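Local coordinates for protein Kif13b (Mus musculus, PDB 5B64) that probably works as a kinesin-family microtubule motor, and is seen here as a fragment in contact with the chain of another protein, at residues 33-38 and 93-98; 45-50 and 60-65. One frame throughout, in Å; residues are numbered along the deposited sequence.

Contact 1. Residues 33-38 and 93-98; sequences EELDKR and DLYQEW
Next to the place where Leu35 meets Leu94, the ammonium NZ of Lys37 is gripped by the backbone oxygens of Phe112 and Ala115, and more weakly by that of Lys113, which ties the turn after helix 9-34 to the C-terminal region. Across the contact itself the packing is mostly apolar and centred on Leu35. Its CD2 sits over one face of the Trp98 indole, offset toward the rim, 3.5 Å from Trp98 CE3, while its other methyl, CD1, meets Leu94 CD2 at 3.5 Å. The Trp98 ring also stacks edge-to-face with Phe112. An alanine in place of Trp98 would probably leave Leu35 CD2 without its flat partner and Phe112 without its stack. Helix 9-34 ends here in a Schellman motif, with Asp36 at positive phi and Asp36 N bonded back to Glu33 O at 3.1 Å; Leu35, just before it, packs against helix 81-100. One residue earlier, Glu34 sets CG at the edge of the Tyr95 ring, 3.6 Å from Tyr95 CE1, with carboxylate and ring planes 54° apart. On the far side of the turn Arg38 holds Glu33 side-on with two nitrogens, and Arg38 NE gives a 2.9 Å bond to the syn lone pair of Glu33 OE1.

Contact 2. Residues 45-50 and 60-65; sequences LQIPTS and SLLSEP
Gln46 and Glu64 form an antiparallel hydrogen-bonded pair, Gln46 N giving to Glu64 O at 3.0 Å and Glu64 N to Gln46 O at 3.1 Å. Both bonds are nearly straight, and they fasten strand 40-46 to strand 64-71 where the antiparallel sheet ends. Leu45 and Pro65 follow as a non-hydrogen-bonded pair whose side chains diverge. In the other direction the ladder stops: Pro48 has no N-H to offer Leu62 O, which takes a hydrogen bond from Ser51 OG instead, while Pro48 CD lies 3.7 Å from Leu62 O. The touching parts, 45-48 and 62-65, run 121° apart end to end, well short of a straight antiparallel ladder. Side chains pack along the junction. Ile47 crosses Leu62 with its branch methyl, CG2 lying 3.6 Å from Leu62 CB, and its CD1 also nears that carbon. Leu45 brings CD1 against the Ser63 side chain, 3.6 Å from Ser63 CB. Pro65 turns away from strand 40-46 and touches Gln17 and Ile18 of helix 9-34. Glu64 holds CG between the backbone N and the carbonyl carbon (chi1 64°); from there its chain extends to the proline ring, bringing Glu64 CD to 3.5 Å from Pro48 CG.

In the fold
From the N terminus the chain runs down helix 9-34 and turns at 33-38, the first side of contact 1. Strand 40-46 leads back to 45-50, and a short excursion through helix 49-53 returns at 60-65, so contact 2 closes a small loop at one end of the sheet. Strands 64-71 and 75-80 follow, then helix 81-100, whose residues 93-98 close contact 1 and thereby a far longer loop that encloses contact 2 whole. The two contacts lie on opposite sides of the chain's centre, their own centres 31 Å apart: contact 1 ties the two long helices, contact 2 the first two strands.

Contact 1. Residues 33-38 and 93-98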
ATOM      1  N   GLU B  33     -10.494  -6.571   3.921  1.00 58.61           N
ATOM      2  CA  GLU B  33      -9.762  -7.825   3.788  1.00 62.81           C
ATOM      3  C   GLU B  33      -9.331  -8.050   2.337  1.00 64.77           C
ATOM      4  O   GLU B  33      -8.210  -8.502   2.078  1.00 66.06           O
ATOM      5  CB  GLU B  33     -10.609  -9.009   4.298  1.00 60.90           C
ATOM      6  CG  GLU B  33      -9.840 -10.311   4.436  1.00 75.99           C
ATOM      7  CD  GLU B  33      -8.821 -10.295   5.577  1.00 97.13           C
ATOM      8  OE1 GLU B  33      -9.017  -9.548   6.571  1.00106.10           O
ATOM      9  OE2 GLU B  33      -7.822 -11.043   5.483  1.00103.01           O
ATOM     10  N   GLU B  34     -10.228  -7.737   1.402  1.00 63.84           N
ATOM     11  CA  GLU B  34      -9.961  -7.951  -0.018  1.00 70.14           C
ATOM     12  C   GLU B  34      -8.779  -7.107  -0.484  1.00 72.10           C
ATOM     13  O   GLU B  34      -7.952  -7.544  -1.302  1.00 67.79           O
ATOM     14  CB  GLU B  34     -11.198  -7.615  -0.861  1.00 70.49           C
ATOM     15  CG  GLU B  34     -12.317  -8.649  -0.803  1.00 74.31           C
ATOM     16  CD  GLU B  34     -11.856 -10.035  -1.237  1.00 86.78           C
ATOM     17  OE1 GLU B  34     -11.799 -10.306  -2.461  1.00 92.84           O
ATOM     18  OE2 GLU B  34     -11.548 -10.853  -0.347  1.00 90.07           O
ATOM     19  N   LEU B  35      -8.701  -5.893   0.055  1.00 69.31           N
ATOM     20  CA  LEU B  35      -7.717  -4.937  -0.412  1.00 64.95           C
ATOM     21  C   LEU B  35      -6.404  -5.113   0.319  1.00 68.48           C
ATOM     22  O   LEU B  35      -5.438  -4.380   0.076  1.00 70.85           O
ATOM     23  CB  LEU B  35      -8.253  -3.517  -0.295  1.00 61.49           C
ATOM     24  CG  LEU B  35      -9.405  -3.213  -1.255  1.00 62.72           C
ATOM     25  CD1 LEU B  35      -9.301  -1.813  -1.707  1.00 70.80           C
ATOM     26  CD2 LEU B  35      -9.384  -4.108  -2.466  1.00 65.29           C
ATOM     27  N   ASP B  36      -6.388  -6.122   1.185  1.00 66.31           N
ATOM     28  CA  ASP B  36      -5.234  -6.495   1.977  1.00 67.42           C
ATOM     29  C   ASP B  36      -4.843  -5.357   2.911  1.00 71.30           C
ATOM     30  O   ASP B  36      -3.662  -5.031   3.087  1.00 76.06           O
ATOM     31  CB  ASP B  36      -4.075  -6.935   1.088  1.00 76.78           C
ATOM     32  CG  ASP B  36      -3.030  -7.716   1.852  1.00 97.22           C
ATOM     33  OD1 ASP B  36      -3.365  -8.257   2.932  1.00102.31           O
ATOM     34  OD2 ASP B  36      -1.874  -7.794   1.373  1.00107.52           O
ATOM     35  N   LYS B  37      -5.869  -4.747   3.490  1.00 68.62           N
ATOM     36  CA  LYS B  37      -5.714  -3.722   4.511  1.00 69.26           C
ATOM     37  C   LYS B  37      -6.548  -4.164   5.708  1.00 74.91           C
ATOM     38  O   LYS B  37      -7.449  -3.439   6.118  1.00 81.54           O
ATOM     39  CB  LYS B  37      -6.274  -2.393   4.009  1.00 68.55           C
ATOM     40  CG  LYS B  37      -5.643  -1.851   2.751  1.00 74.19           C
ATOM     41  CD  LYS B  37      -4.520  -0.882   3.081  1.00 81.15           C
ATOM     42  CE  LYS B  37      -3.561  -0.766   1.917  1.00 90.13           C
ATOM     43  NZ  LYS B  37      -4.244  -0.381   0.648  1.00 91.93           N
ATOM     44  N   ARG B  38      -6.272  -5.356   6.241  1.00 76.49           N
ATOM     45  CA  ARG B  38      -7.059  -5.944   7.329  1.00 72.78           C
ATOM     46  C   ARG B  38      -7.288  -4.970   8.499  1.00 69.40           C
ATOM     47  O   ARG B  38      -6.343  -4.403   9.053  1.00 66.19           O
ATOM     48  CB  ARG B  38      -6.413  -7.247   7.821  1.00 80.53           C
ATOM     49  CG  ARG B  38      -7.116  -7.901   9.006  1.00 84.25           C
ATOM     50  CD  ARG B  38      -6.543  -9.272   9.331  1.00 90.29           C
ATOM     51  NE  ARG B  38      -6.863 -10.267   8.307  1.00 97.23           N
ATOM     52  CZ  ARG B  38      -6.424 -11.529   8.320  1.00102.38           C
ATOM     53  NH1 ARG B  38      -5.645 -11.959   9.308  1.00101.29           N
ATOM     54  NH2 ARG B  38      -6.761 -12.363   7.340  1.00100.23           N
ATOM     55  N   ASP B  93     -16.097   2.261  -3.887  1.00 64.45           N
ATOM     56  CA  ASP B  93     -15.402   2.831  -5.049  1.00 62.82           C
ATOM     57  C   ASP B  93     -14.056   2.196  -5.287  1.00 67.11           C
ATOM     58  O   ASP B  93     -13.774   1.758  -6.405  1.00 73.16           O
ATOM     59  CB  ASP B  93     -15.179   4.329  -4.887  1.00 60.32           C
ATOM     60  CG  ASP B  93     -16.447   5.136  -5.093  1.00 79.76           C
ATOM     61  OD1 ASP B  93     -17.473   4.538  -5.497  1.00 83.02           O
ATOM     62  OD2 ASP B  93     -16.414   6.370  -4.853  1.00 87.59           O
ATOM     63  N   LEU B  94     -13.228   2.156  -4.239  1.00 58.20           N
ATOM     64  CA  LEU B  94     -11.861   1.640  -4.354  1.00 60.82           C
ATOM     65  C   LEU B  94     -11.891   0.160  -4.732  1.00 66.94           C
ATOM     66  O   LEU B  94     -11.114  -0.313  -5.568  1.00 67.04           O
ATOM     67  CB  LEU B  94     -11.103   1.821  -3.046  1.00 56.60           C
ATOM     68  CG  LEU B  94      -9.590   1.590  -3.114  1.00 59.72           C
ATOM     69  CD1 LEU B  94      -8.922   2.572  -4.080  1.00 52.66           C
ATOM     70  CD2 LEU B  94      -8.941   1.675  -1.718  1.00 60.03           C
ATOM     71  N   TYR B  95     -12.827  -0.552  -4.123  1.00 61.60           N
ATOM     72  CA  TYR B  95     -13.023  -1.958  -4.404  1.00 63.47           C
ATOM     73  C   TYR B  95     -13.385  -2.221  -5.870  1.00 65.25           C
ATOM     74  O   TYR B  95     -12.798  -3.086  -6.520  1.00 63.29           O
ATOM     75  CB  TYR B  95     -14.117  -2.506  -3.493  1.00 58.45           C
ATOM     76  CG  TYR B  95     -14.330  -3.974  -3.662  1.00 60.17           C
ATOM     77  CD1 TYR B  95     -13.482  -4.893  -3.050  1.00 59.57           C
ATOM     78  CD2 TYR B  95     -15.380  -4.457  -4.440  1.00 65.22           C
ATOM     79  CE1 TYR B  95     -13.686  -6.266  -3.197  1.00 62.20           C
ATOM     80  CE2 TYR B  95     -15.580  -5.826  -4.605  1.00 67.28           C
ATOM     81  CZ  TYR B  95     -14.729  -6.724  -3.978  1.00 67.57           C
ATOM     82  OH  TYR B  95     -14.931  -8.081  -4.137  1.00 78.19           O
ATOM     83  N   GLN B  96     -14.362  -1.482  -6.383  1.00 62.81           N
ATOM     84  CA  GLN B  96     -14.806  -1.681  -7.754  1.00 63.43           C
ATOM     85  C   GLN B  96     -13.693  -1.258  -8.700  1.00 64.49           C
ATOM     86  O   GLN B  96     -13.503  -1.850  -9.753  1.00 67.52           O
ATOM     87  CB  GLN B  96     -16.081  -0.896  -8.032  1.00 52.75           C
ATOM     88  CG  GLN B  96     -16.592  -1.067  -9.437  1.00 75.97           C
ATOM     89  CD  GLN B  96     -17.847  -0.245  -9.702  1.00 87.32           C
ATOM     90  OE1 GLN B  96     -17.943   0.921  -9.298  1.00 90.61           O
ATOM     91  NE2 GLN B  96     -18.818  -0.851 -10.377  1.00 93.04           N
ATOM     92  N   GLU B  97     -12.942  -0.236  -8.305  1.00 64.69           N
ATOM     93  CA  GLU B  97     -11.793   0.185  -9.084  1.00 66.20           C
ATOM     94  C   GLU B  97     -10.743  -0.933  -9.137  1.00 70.96           C
ATOM     95  O   GLU B  97     -10.148  -1.192 -10.181  1.00 74.63           O
ATOM     96  CB  GLU B  97     -11.185   1.473  -8.519  1.00 57.75           C
ATOM     97  CG  GLU B  97     -10.371   2.221  -9.547  1.00 61.69           C
ATOM     98  CD  GLU B  97      -9.519   3.346  -8.967  1.00 66.73           C
ATOM     99  OE1 GLU B  97      -8.673   3.907  -9.721  1.00 74.26           O
ATOM    100  OE2 GLU B  97      -9.691   3.664  -7.772  1.00 55.08           O
ATOM    101  N   TRP B  98     -10.526  -1.585  -8.001  1.00 65.90           N
ATOM    102  CA  TRP B  98      -9.577  -2.675  -7.895  1.00 66.34           C
ATOM    103  C   TRP B  98      -9.985  -3.861  -8.764  1.00 67.46           C
ATOM    104  O   TRP B  98      -9.175  -4.361  -9.554  1.00 67.82           O
ATOM    105  CB  TRP B  98      -9.456  -3.102  -6.429  1.00 71.31           C
ATOM    106  CG  TRP B  98      -8.493  -4.222  -6.195  1.00 78.02           C
ATOM    107  CD1 TRP B  98      -7.148  -4.209  -6.421  1.00 82.53           C
ATOM    108  CD2 TRP B  98      -8.799  -5.513  -5.663  1.00 81.53           C
ATOM    109  NE1 TRP B  98      -6.599  -5.418  -6.067  1.00 85.37           N
ATOM    110  CE2 TRP B  98      -7.594  -6.237  -5.604  1.00 84.16           C
ATOM    111  CE3 TRP B  98      -9.979  -6.134  -5.239  1.00 87.81           C
ATOM    112  CZ2 TRP B  98      -7.533  -7.546  -5.128  1.00 89.34           C
ATOM    113  CZ3 TRP B  98      -9.918  -7.440  -4.768  1.00 87.72           C
ATOM    114  CH2 TRP B  98      -8.705  -8.128  -4.715  1.00 87.71           C
TER

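Contact 2. Residues 45-50 and 60-65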
ATOM      1  N   LEU B  45     -21.093   1.830  21.758  1.00 87.23           N
ATOM      2  CA  LEU B  45     -21.922   3.001  21.949  1.00 86.54           C
ATOM      3  C   LEU B  45     -21.101   4.272  22.116  1.00 92.37           C
ATOM      4  O   LEU B  45     -19.908   4.250  22.451  1.00 96.06           O
ATOM      5  CB  LEU B  45     -22.831   2.807  23.151  1.00 73.03           C
ATOM      6  CG  LEU B  45     -23.786   1.624  22.980  1.00 70.79           C
ATOM      7  CD1 LEU B  45     -24.829   1.616  24.099  1.00 75.06           C
ATOM      8  CD2 LEU B  45     -24.447   1.569  21.598  1.00 59.34           C
ATOM      9  N   GLN B  46     -21.748   5.387  21.841  1.00 90.22           N
ATOM     10  CA  GLN B  46     -21.252   6.647  22.343  1.00 91.41           C
ATOM     11  C   GLN B  46     -22.434   7.546  22.651  1.00 85.84           C
ATOM     12  O   GLN B  46     -23.564   7.303  22.215  1.00 87.11           O
ATOM     13  CB  GLN B  46     -20.254   7.311  21.384  1.00 88.16           C
ATOM     14  CG  GLN B  46     -20.850   7.928  20.118  1.00 89.59           C
ATOM     15  CD  GLN B  46     -19.761   8.453  19.168  1.00 89.32           C
ATOM     16  OE1 GLN B  46     -18.665   8.833  19.607  1.00 91.76           O
ATOM     17  NE2 GLN B  46     -20.052   8.455  17.864  1.00 75.70           N
ATOM     18  N   ILE B  47     -22.156   8.563  23.445  1.00 87.02           N
ATOM     19  CA  ILE B  47     -23.128   9.567  23.762  1.00 83.94           C
ATOM     20  C   ILE B  47     -22.612  10.873  23.170  1.00 87.93           C
ATOM     21  O   ILE B  47     -21.676  11.483  23.695  1.00 96.09           O
ATOM     22  CB  ILE B  47     -23.339   9.641  25.278  1.00 85.05           C
ATOM     23  CG1 ILE B  47     -23.787   8.272  25.787  1.00 74.40           C
ATOM     24  CG2 ILE B  47     -24.359  10.718  25.642  1.00 84.87           C
ATOM     25  CD1 ILE B  47     -24.208   8.280  27.208  1.00 89.24           C
ATOM     26  N   PRO B  48     -23.192  11.273  22.036  1.00 84.84           N
ATOM     27  CA  PRO B  48     -22.805  12.492  21.321  1.00 96.11           C
ATOM     28  C   PRO B  48     -23.238  13.716  22.107  1.00106.14           C
ATOM     29  O   PRO B  48     -24.093  13.594  22.980  1.00107.38           O
ATOM     30  CB  PRO B  48     -23.611  12.403  20.026  1.00 99.47           C
ATOM     31  CG  PRO B  48     -24.808  11.544  20.382  1.00 95.18           C
ATOM     32  CD  PRO B  48     -24.304  10.555  21.382  1.00 85.87           C
ATOM     33  N   THR B  49     -22.672  14.877  21.807  1.00112.85           N
ATOM     34  CA  THR B  49     -23.033  16.079  22.540  1.00118.11           C
ATOM     35  C   THR B  49     -24.480  16.474  22.230  1.00120.36           C
ATOM     36  O   THR B  49     -25.127  17.141  23.033  1.00123.23           O
ATOM     37  CB  THR B  49     -22.075  17.249  22.231  1.00126.92           C
ATOM     38  OG1 THR B  49     -20.755  16.744  21.996  1.00128.59           O
ATOM     39  CG2 THR B  49     -22.036  18.234  23.395  1.00128.62           C
ATOM     40  N   SER B  50     -24.984  16.048  21.070  1.00121.49           N
ATOM     41  CA  SER B  50     -26.373  16.315  20.677  1.00121.46           C
ATOM     42  C   SER B  50     -27.370  15.730  21.681  1.00124.88           C
ATOM     43  O   SER B  50     -28.394  16.345  21.976  1.00129.07           O
ATOM     44  CB  SER B  50     -26.675  15.738  19.289  1.00114.17           C
ATOM     45  OG  SER B  50     -25.567  15.866  18.417  1.00114.16           O
ATOM     46  N   SER B  60     -35.077   8.327  28.654  1.00 76.94           N
ATOM     47  CA  SER B  60     -34.614   8.206  27.279  1.00 83.50           C
ATOM     48  C   SER B  60     -33.149   7.756  27.231  1.00 91.74           C
ATOM     49  O   SER B  60     -32.331   8.215  28.030  1.00 98.18           O
ATOM     50  CB  SER B  60     -34.742   9.583  26.613  1.00 88.24           C
ATOM     51  OG  SER B  60     -34.851   9.496  25.209  1.00 94.84           O
ATOM     52  N   LEU B  61     -32.812   6.875  26.290  1.00 95.31           N
ATOM     53  CA  LEU B  61     -31.420   6.450  26.088  1.00 87.69           C
ATOM     54  C   LEU B  61     -30.643   7.498  25.325  1.00 83.71           C
ATOM     55  O   LEU B  61     -31.113   7.997  24.309  1.00 86.73           O
ATOM     56  CB  LEU B  61     -31.344   5.122  25.323  1.00 82.32           C
ATOM     57  CG  LEU B  61     -31.998   3.927  26.016  1.00 84.59           C
ATOM     58  CD1 LEU B  61     -33.416   3.783  25.542  1.00 92.59           C
ATOM     59  CD2 LEU B  61     -31.228   2.664  25.771  1.00 83.89           C
ATOM     60  N   LEU B  62     -29.446   7.815  25.808  1.00 85.55           N
ATOM     61  CA  LEU B  62     -28.586   8.818  25.173  1.00 88.61           C
ATOM     62  C   LEU B  62     -27.715   8.215  24.056  1.00 88.62           C
ATOM     63  O   LEU B  62     -27.127   8.936  23.231  1.00 84.23           O
ATOM     64  CB  LEU B  62     -27.679   9.459  26.223  1.00 89.31           C
ATOM     65  CG  LEU B  62     -28.199  10.579  27.128  1.00 91.99           C
ATOM     66  CD1 LEU B  62     -29.728  10.579  27.268  1.00 89.98           C
ATOM     67  CD2 LEU B  62     -27.519  10.482  28.487  1.00 91.14           C
ATOM     68  N   SER B  63     -27.643   6.890  24.032  1.00 84.58           N
ATOM     69  CA  SER B  63     -26.715   6.213  23.143  1.00 82.98           C
ATOM     70  C   SER B  63     -27.132   6.112  21.694  1.00 77.40           C
ATOM     71  O   SER B  63     -28.313   6.038  21.342  1.00 73.32           O
ATOM     72  CB  SER B  63     -26.401   4.814  23.655  1.00 83.73           C
ATOM     73  OG  SER B  63     -25.412   4.895  24.653  1.00 93.32           O
ATOM     74  N   GLU B  64     -26.114   6.095  20.860  1.00 78.24           N
ATOM     75  CA  GLU B  64     -26.269   5.700  19.486  1.00 82.21           C
ATOM     76  C   GLU B  64     -25.001   4.938  19.130  1.00 82.38           C
ATOM     77  O   GLU B  64     -24.004   5.021  19.853  1.00 85.26           O
ATOM     78  CB  GLU B  64     -26.447   6.924  18.615  1.00 79.43           C
ATOM     79  CG  GLU B  64     -25.261   7.824  18.606  1.00 88.23           C
ATOM     80  CD  GLU B  64     -25.589   9.136  17.936  1.00106.59           C
ATOM     81  OE1 GLU B  64     -24.718   9.687  17.219  1.00107.68           O
ATOM     82  OE2 GLU B  64     -26.736   9.610  18.129  1.00114.43           O
ATOM     83  N   PRO B  65     -25.040   4.160  18.042  1.00 74.28           N
ATOM     84  CA  PRO B  65     -23.856   3.352  17.735  1.00 68.57           C
ATOM     85  C   PRO B  65     -22.646   4.151  17.251  1.00 64.90           C
ATOM     86  O   PRO B  65     -22.757   5.161  16.543  1.00 72.52           O
ATOM     87  CB  PRO B  65     -24.348   2.404  16.635  1.00 66.12           C
ATOM     88  CG  PRO B  65     -25.834   2.427  16.736  1.00 67.19           C
ATOM     89  CD  PRO B  65     -26.208   3.773  17.234  1.00 68.98           C
TER